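Local coordinates for lombricine kinase (PDB 3JPZ), which catalyses the reversible transfer of the gamma-phosphate of ATP to the guanidino group of lombricine, as a member of the phosphagen kinase family, at the interface of chains A and B. Coordinates in Å, arbitrary orientation; residue numbers count along the deposited sequence, not the author numbering. Chains: chain A/B, Lombricine kinase.

Contact 1: the interface of chains A and B. Residues chain A 10-12, 30, 45, 48-49, 52; chain B 135, 139, 197.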
ATOM      1  N   ASN A  10     -21.308  -1.664  -2.347  1.00 19.14           N
ATOM      2  CA  ASN A  10     -19.986  -1.700  -1.742  1.00 17.03           C
ATOM      3  C   ASN A  10     -19.545  -3.052  -1.212  1.00 12.58           C
ATOM      4  O   ASN A  10     -18.399  -3.212  -0.805  1.00 13.39           O
ATOM      5  CB  ASN A  10     -19.925  -0.680  -0.613  1.00 13.97           C
ATOM      6  CG  ASN A  10     -19.683   0.724  -1.128  1.00 16.83           C
ATOM      7  OD1 ASN A  10     -18.615   1.026  -1.654  1.00 18.82           O
ATOM      8  ND2 ASN A  10     -20.670   1.592  -0.968  1.00 22.01           N
ATOM      9  N   PHE A  11     -20.444  -4.022  -1.218  1.00 13.40           N
ATOM     10  CA  PHE A  11     -20.153  -5.303  -0.609  1.00 12.94           C
ATOM     11  C   PHE A  11     -18.989  -5.961  -1.326  1.00 13.54           C
ATOM     12  O   PHE A  11     -19.010  -6.104  -2.541  1.00 13.06           O
ATOM     13  CB  PHE A  11     -21.389  -6.200  -0.656  1.00 16.66           C
ATOM     14  CG  PHE A  11     -21.223  -7.503   0.067  1.00 13.29           C
ATOM     15  CD1 PHE A  11     -21.011  -7.533   1.435  1.00 15.74           C
ATOM     16  CD2 PHE A  11     -21.299  -8.705  -0.623  1.00 14.36           C
ATOM     17  CE1 PHE A  11     -20.869  -8.743   2.101  1.00 18.93           C
ATOM     18  CE2 PHE A  11     -21.161  -9.909   0.037  1.00 15.66           C
ATOM     19  CZ  PHE A  11     -20.944  -9.929   1.395  1.00 21.47           C
ATOM     20  N   PRO A  12     -17.951  -6.342  -0.577  1.00 14.80           N
ATOM     21  CA  PRO A  12     -16.822  -7.029  -1.203  1.00 22.54           C
ATOM     22  C   PRO A  12     -17.259  -8.304  -1.896  1.00 13.22           C
ATOM     23  O   PRO A  12     -18.247  -8.904  -1.498  1.00 18.98           O
ATOM     24  CB  PRO A  12     -15.914  -7.368  -0.018  1.00 11.90           C
ATOM     25  CG  PRO A  12     -16.243  -6.335   1.012  1.00 11.23           C
ATOM     26  CD  PRO A  12     -17.700  -6.035   0.840  1.00 13.27           C
ATOM     27  N   TYR A  30     -22.765  -6.839   6.860  1.00 20.71           N
ATOM     28  CA  TYR A  30     -22.158  -5.721   6.150  1.00 17.93           C
ATOM     29  C   TYR A  30     -23.096  -4.528   6.138  1.00 21.27           C
ATOM     30  O   TYR A  30     -22.677  -3.399   6.375  1.00 21.53           O
ATOM     31  CB  TYR A  30     -21.808  -6.111   4.716  1.00 19.24           C
ATOM     32  CG  TYR A  30     -21.024  -5.049   3.990  1.00 18.70           C
ATOM     33  CD1 TYR A  30     -19.706  -4.774   4.341  1.00 17.49           C
ATOM     34  CD2 TYR A  30     -21.591  -4.320   2.950  1.00 16.79           C
ATOM     35  CE1 TYR A  30     -18.981  -3.808   3.680  1.00 18.62           C
ATOM     36  CE2 TYR A  30     -20.866  -3.339   2.284  1.00 13.26           C
ATOM     37  CZ  TYR A  30     -19.567  -3.091   2.652  1.00 12.95           C
ATOM     38  OH  TYR A  30     -18.840  -2.122   2.004  1.00 14.50           O
ATOM     39  N   ASP A  45     -15.546  -0.575   6.287  1.00 18.82           N
ATOM     40  CA  ASP A  45     -14.705  -0.723   5.115  1.00 18.90           C
ATOM     41  C   ASP A  45     -13.237  -0.692   5.478  1.00 20.70           C
ATOM     42  O   ASP A  45     -12.466  -1.490   4.971  1.00 13.91           O
ATOM     43  CB  ASP A  45     -15.015   0.354   4.081  1.00 40.54           C
ATOM     44  CG  ASP A  45     -16.058  -0.092   3.093  1.00 41.21           C
ATOM     45  OD1 ASP A  45     -16.591  -1.207   3.280  1.00 19.70           O
ATOM     46  OD2 ASP A  45     -16.334   0.658   2.135  1.00 34.84           O
ATOM     47  N   ILE A  48     -12.114  -3.957   7.332  1.00 13.81           N
ATOM     48  CA  ILE A  48     -12.150  -5.176   6.517  1.00 16.51           C
ATOM     49  C   ILE A  48     -11.330  -5.072   5.241  1.00 12.74           C
ATOM     50  O   ILE A  48     -11.222  -6.042   4.492  1.00 21.26           O
ATOM     51  CB  ILE A  48     -13.588  -5.574   6.137  1.00 10.37           C
ATOM     52  CG1 ILE A  48     -14.183  -4.560   5.161  1.00 10.84           C
ATOM     53  CG2 ILE A  48     -14.446  -5.710   7.384  1.00 19.23           C
ATOM     54  CD1 ILE A  48     -15.390  -5.060   4.439  1.00 11.18           C
ATOM     55  N   GLN A  49     -10.747  -3.908   4.985  1.00 14.90           N
ATOM     56  CA  GLN A  49      -9.995  -3.708   3.741  1.00  9.08           C
ATOM     57  C   GLN A  49      -9.012  -4.841   3.433  1.00 15.48           C
ATOM     58  O   GLN A  49      -9.012  -5.373   2.325  1.00 15.31           O
ATOM     59  CB  GLN A  49      -9.243  -2.384   3.751  1.00 14.64           C
ATOM     60  CG  GLN A  49      -8.557  -2.091   2.421  1.00 17.44           C
ATOM     61  CD  GLN A  49      -9.536  -1.969   1.272  1.00  9.71           C
ATOM     62  OE1 GLN A  49     -10.387  -1.094   1.268  1.00  9.55           O
ATOM     63  NE2 GLN A  49      -9.416  -2.855   0.286  1.00 11.34           N
ATOM     64  N   VAL A  52     -10.248  -7.943   1.779  1.00  9.96           N
ATOM     65  CA  VAL A  52     -10.635  -7.864   0.387  1.00 17.38           C
ATOM     66  C   VAL A  52      -9.414  -7.954  -0.537  1.00 15.22           C
ATOM     67  O   VAL A  52      -9.440  -8.699  -1.523  1.00 16.89           O
ATOM     68  CB  VAL A  52     -11.424  -6.564   0.110  1.00 11.72           C
ATOM     69  CG1 VAL A  52     -12.099  -6.621  -1.257  1.00 11.62           C
ATOM     70  CG2 VAL A  52     -12.457  -6.334   1.201  1.00 16.69           C
TER
ATOM     71  N   ARG B 135     -15.684   0.888  -3.332  1.00 13.58           N
ATOM     72  CA  ARG B 135     -15.882  -0.239  -4.228  1.00 13.67           C
ATOM     73  C   ARG B 135     -17.103   0.072  -5.070  1.00 13.47           C
ATOM     74  O   ARG B 135     -17.180  -0.296  -6.240  1.00 17.94           O
ATOM     75  CB  ARG B 135     -16.143  -1.525  -3.452  1.00 13.95           C
ATOM     76  CG  ARG B 135     -14.971  -2.106  -2.701  1.00 13.43           C
ATOM     77  CD  ARG B 135     -15.448  -3.365  -1.988  1.00 24.93           C
ATOM     78  NE  ARG B 135     -14.803  -3.622  -0.705  1.00 22.69           N
ATOM     79  CZ  ARG B 135     -15.209  -3.119   0.455  1.00 20.79           C
ATOM     80  NH1 ARG B 135     -16.240  -2.301   0.506  1.00 31.59           N
ATOM     81  NH2 ARG B 135     -14.576  -3.434   1.571  1.00 68.82           N
ATOM     82  N   ARG B 139     -17.245   0.435  -9.040  1.00 13.16           N
ATOM     83  CA  ARG B 139     -18.177  -0.425  -9.761  1.00 15.88           C
ATOM     84  C   ARG B 139     -19.139   0.364 -10.643  1.00 18.38           C
ATOM     85  O   ARG B 139     -19.509  -0.089 -11.721  1.00 12.96           O
ATOM     86  CB  ARG B 139     -18.977  -1.258  -8.769  1.00 13.67           C
ATOM     87  CG  ARG B 139     -18.274  -2.513  -8.338  1.00 13.45           C
ATOM     88  CD  ARG B 139     -18.885  -3.034  -7.068  1.00 14.66           C
ATOM     89  NE  ARG B 139     -18.076  -4.084  -6.476  1.00 14.07           N
ATOM     90  CZ  ARG B 139     -18.303  -4.616  -5.283  1.00 14.37           C
ATOM     91  NH1 ARG B 139     -19.325  -4.192  -4.550  1.00 15.38           N
ATOM     92  NH2 ARG B 139     -17.512  -5.577  -4.833  1.00 14.42           N
ATOM     93  N   ASP B 197      -8.898  -3.318  -3.545  1.00 12.96           N
ATOM     94  CA  ASP B 197      -9.965  -4.232  -3.930  1.00 19.37           C
ATOM     95  C   ASP B 197      -9.707  -4.831  -5.301  1.00 15.83           C
ATOM     96  O   ASP B 197     -10.647  -5.159  -6.012  1.00 12.86           O
ATOM     97  CB  ASP B 197     -11.319  -3.511  -3.951  1.00 13.13           C
ATOM     98  CG  ASP B 197     -11.540  -2.625  -2.734  1.00 15.21           C
ATOM     99  OD1 ASP B 197     -11.575  -3.139  -1.596  1.00 13.69           O
ATOM    100  OD2 ASP B 197     -11.704  -1.404  -2.928  1.00 18.38           O
TER
HETATM  101  O   HOH W   1     -11.808  -0.161  -0.828  1.00  1.92           O
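B:Arg135 runs straight through chi2 and then bends at chi3 (-146°), which carries its guanidinium tip-first toward A:Asp45 and A:Tyr30 and over A:Pro12. The terminal NH1 donates to the carboxylate oxygen OD1 of A:Asp45 at 3.0 Å, nearly straight at the hydrogen (164°), forming a salt bridge. OD1 lies in the guanidinium plane but is itself met from above the carboxylate, the two planes standing 81° apart. The phenol OH of A:Tyr30 donates to the syn lone pair of the same A:Asp45 OD1 at 2.7 Å, and probably also helps to hold the aspartate. That OH lies 3.0 Å from NH1 of B:Arg135, tip to tip, and can accept from it. NH1 also reaches the backbone O of A:Asn10 at 2.7 Å, a strongly bent bond with its acceptor far out of the guanidinium plane. One face of the guanidinium is covered by A:Pro12, whose CG sits 3.4 Å from CZ of B:Arg135, offset toward the rim; CD1 of A:Ile48 and CG2 of A:Val52 approach NH2.

A:Gln49, bent at chi2, points the amide NE2 at OD1 of B:Asp197, 2.9 Å away. That OD1 also forms an intrachain salt bridge with NE of B:Arg135 (3.4 Å), and probably helps to orient the arginine. One turn further along the helix from B:Arg135, B:Arg139 closes end-on upon the carbonyl O of A:Phe11, with NH1 and NH2 each 2.8 Å from it.

In the fold, the arginines project from the start of helix 135-150 of chain B and B:Asp197 from a loop, against helices 27-33 and 44-53, the end of helix 7-10 and the loop after it in chain A.

Contact 2: the interface of chains A and B. Residues chain A 135, 139, 200; chain B 11-13.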
ATOM      1  N   ARG A 135      -0.563  11.392  11.187  1.00 14.81           N
ATOM      2  CA  ARG A 135       0.821  11.709  11.534  1.00 35.00           C
ATOM      3  C   ARG A 135       0.926  12.359  12.917  1.00 24.45           C
ATOM      4  O   ARG A 135       1.893  12.136  13.639  1.00 27.52           O
ATOM      5  CB  ARG A 135       1.425  12.657  10.501  1.00 31.01           C
ATOM      6  CG  ARG A 135       2.030  11.965   9.296  1.00 34.53           C
ATOM      7  CD  ARG A 135       2.657  12.989   8.379  1.00 24.77           C
ATOM      8  NE  ARG A 135       1.673  13.975   7.959  1.00 18.01           N
ATOM      9  CZ  ARG A 135       0.884  13.843   6.900  1.00 24.73           C
ATOM     10  NH1 ARG A 135       0.012  14.801   6.598  1.00 24.26           N
ATOM     11  NH2 ARG A 135       0.972  12.758   6.143  1.00 19.34           N
ATOM     12  N   ARG A 139       2.776  10.730  16.236  1.00 28.91           N
ATOM     13  CA  ARG A 139       3.830  11.457  16.919  1.00 23.22           C
ATOM     14  C   ARG A 139       3.516  11.545  18.400  1.00 18.28           C
ATOM     15  O   ARG A 139       4.424  11.571  19.213  1.00 24.38           O
ATOM     16  CB  ARG A 139       3.983  12.866  16.339  1.00 29.06           C
ATOM     17  CG  ARG A 139       4.725  12.913  15.018  1.00 21.61           C
ATOM     18  CD  ARG A 139       4.303  14.130  14.223  1.00 30.67           C
ATOM     19  NE  ARG A 139       4.910  14.167  12.898  1.00 27.03           N
ATOM     20  CZ  ARG A 139       4.722  15.150  12.027  1.00 36.71           C
ATOM     21  NH1 ARG A 139       3.941  16.181  12.344  1.00 26.57           N
ATOM     22  NH2 ARG A 139       5.318  15.102  10.843  1.00 19.53           N
ATOM     23  N   ASP A 200       8.350   8.318   9.937  1.00 29.56           N
ATOM     24  CA  ASP A 200       8.005   9.373  10.876  1.00 17.68           C
ATOM     25  C   ASP A 200       7.386   8.802  12.153  1.00 15.31           C
ATOM     26  O   ASP A 200       6.405   8.054  12.101  1.00 14.68           O
ATOM     27  CB  ASP A 200       7.028  10.338  10.221  1.00 17.72           C
ATOM     28  CG  ASP A 200       6.793  11.567  11.055  1.00 21.52           C
ATOM     29  OD1 ASP A 200       6.497  11.424  12.260  1.00 31.20           O
ATOM     30  OD2 ASP A 200       6.916  12.669  10.497  1.00 19.12           O
TER
ATOM     31  N   PHE B  11       1.596  18.265  10.326  1.00 35.14           N
ATOM     32  CA  PHE B  11       2.336  18.785   9.194  1.00 31.44           C
ATOM     33  C   PHE B  11       3.454  17.830   8.825  1.00 21.03           C
ATOM     34  O   PHE B  11       4.247  17.457   9.682  1.00 21.29           O
ATOM     35  CB  PHE B  11       2.939  20.142   9.513  1.00 27.24           C
ATOM     36  CG  PHE B  11       3.789  20.674   8.409  1.00 29.14           C
ATOM     37  CD1 PHE B  11       3.251  20.877   7.151  1.00 29.02           C
ATOM     38  CD2 PHE B  11       5.127  20.944   8.612  1.00 38.03           C
ATOM     39  CE1 PHE B  11       4.028  21.358   6.117  1.00 25.34           C
ATOM     40  CE2 PHE B  11       5.910  21.427   7.582  1.00 47.01           C
ATOM     41  CZ  PHE B  11       5.356  21.634   6.329  1.00 36.27           C
ATOM     42  N   PRO B  12       3.526  17.434   7.547  1.00 34.16           N
ATOM     43  CA  PRO B  12       4.535  16.464   7.117  1.00 19.55           C
ATOM     44  C   PRO B  12       5.962  16.911   7.359  1.00 25.30           C
ATOM     45  O   PRO B  12       6.246  18.106   7.367  1.00 35.75           O
ATOM     46  CB  PRO B  12       4.290  16.350   5.610  1.00 22.42           C
ATOM     47  CG  PRO B  12       2.876  16.737   5.430  1.00 27.46           C
ATOM     48  CD  PRO B  12       2.618  17.801   6.447  1.00 31.89           C
ATOM     49  N   ASP B  13       6.845  15.937   7.555  1.00 22.63           N
ATOM     50  CA  ASP B  13       8.284  16.165   7.555  1.00 32.07           C
ATOM     51  C   ASP B  13       8.824  15.824   6.170  1.00 30.41           C
ATOM     52  O   ASP B  13       9.034  14.658   5.847  1.00 33.29           O
ATOM     53  CB  ASP B  13       8.958  15.291   8.619  1.00 30.18           C
ATOM     54  CG  ASP B  13      10.436  15.600   8.782  1.00 46.40           C
ATOM     55  OD1 ASP B  13      11.005  16.299   7.921  1.00 34.19           O
ATOM     56  OD2 ASP B  13      11.033  15.140   9.779  1.00 59.53           O
TER
HETATM   57  O   HOH W   2       6.474  13.111   7.832  1.00 27.51           O
HETATM   58  O   HOH W   3       9.828  12.379   9.604  1.00 30.78           O
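This is a polar, partly water-bridged patch of a two-fold symmetric homodimer interface, in which A:Arg139 meets the backbone of B:Phe11 and a neighbouring carboxylate reaches B:Asp13 through solvent. It adds a second point of attachment between the two subunits of the deposited assembly, a pair that may or may not be the working oligomer.

The chain of A:Arg139 is extended from CG to NE (chi3 -176°), bringing its flat end alongside the B:Phe11 to B:Asp13 backbone. NH1 and NH2 converge on the carbonyl O of B:Phe11, with NH2 at 2.8 Å and NH1 at 3.0 Å. The oxygen is in the guanidinium plane, whereas both donors reach it from the same face of its carbonyl plane, NH1 above that plane and NH2 tilted 30° from it.

The guanidinium is fixed from within its own chain by A:Asp200, side-on: NE bonds OD1 at 3.2 Å and NH2 bonds OD2 at 2.9 Å, both on the syn side. This salt bridge should restrict rotation of the arginine and leave its end turned to chain B. OD2 of A:Asp200 then extends the contact through two waters. Water 2 lies 2.9 Å from the backbone N of B:Asp13, and water 3 lies 3.0 Å from its carboxylate oxygen OD2. The two carboxylates stay 4.9 Å apart between their OD2 atoms, their planes almost perpendicular; bridging water may ease their repulsion. B:Pro12 adds an apolar touch, its CG placed over one guanidinium face of A:Arg135, toward the rim.

Both arginines belong to helix 135-149 of chain A and A:Asp200 to a loop, while the residues of chain B lie in the N-terminal loop after its first short helix.

Contact 1 and contact 2 lie about 29 Å apart, measured between the centres of their C-alpha atoms, and sample opposite copies of the two-fold interface with the chains exchanged. Both pair residues 135 and 139, at the start of one helix, with Phe11 and Pro12 of the partner. The twofold is imperfect in detail: Arg135 hides 116 Å² in contact 1 but 11 Å² in contact 2, with chi3 -146° against -58°. The bond shared by both copies is that of Arg139 to the carbonyl O of Phe11. Together they join each subunit's N-terminal segment to the partner's helix starting at 135 and its loop carrying Asp197 and Asp200.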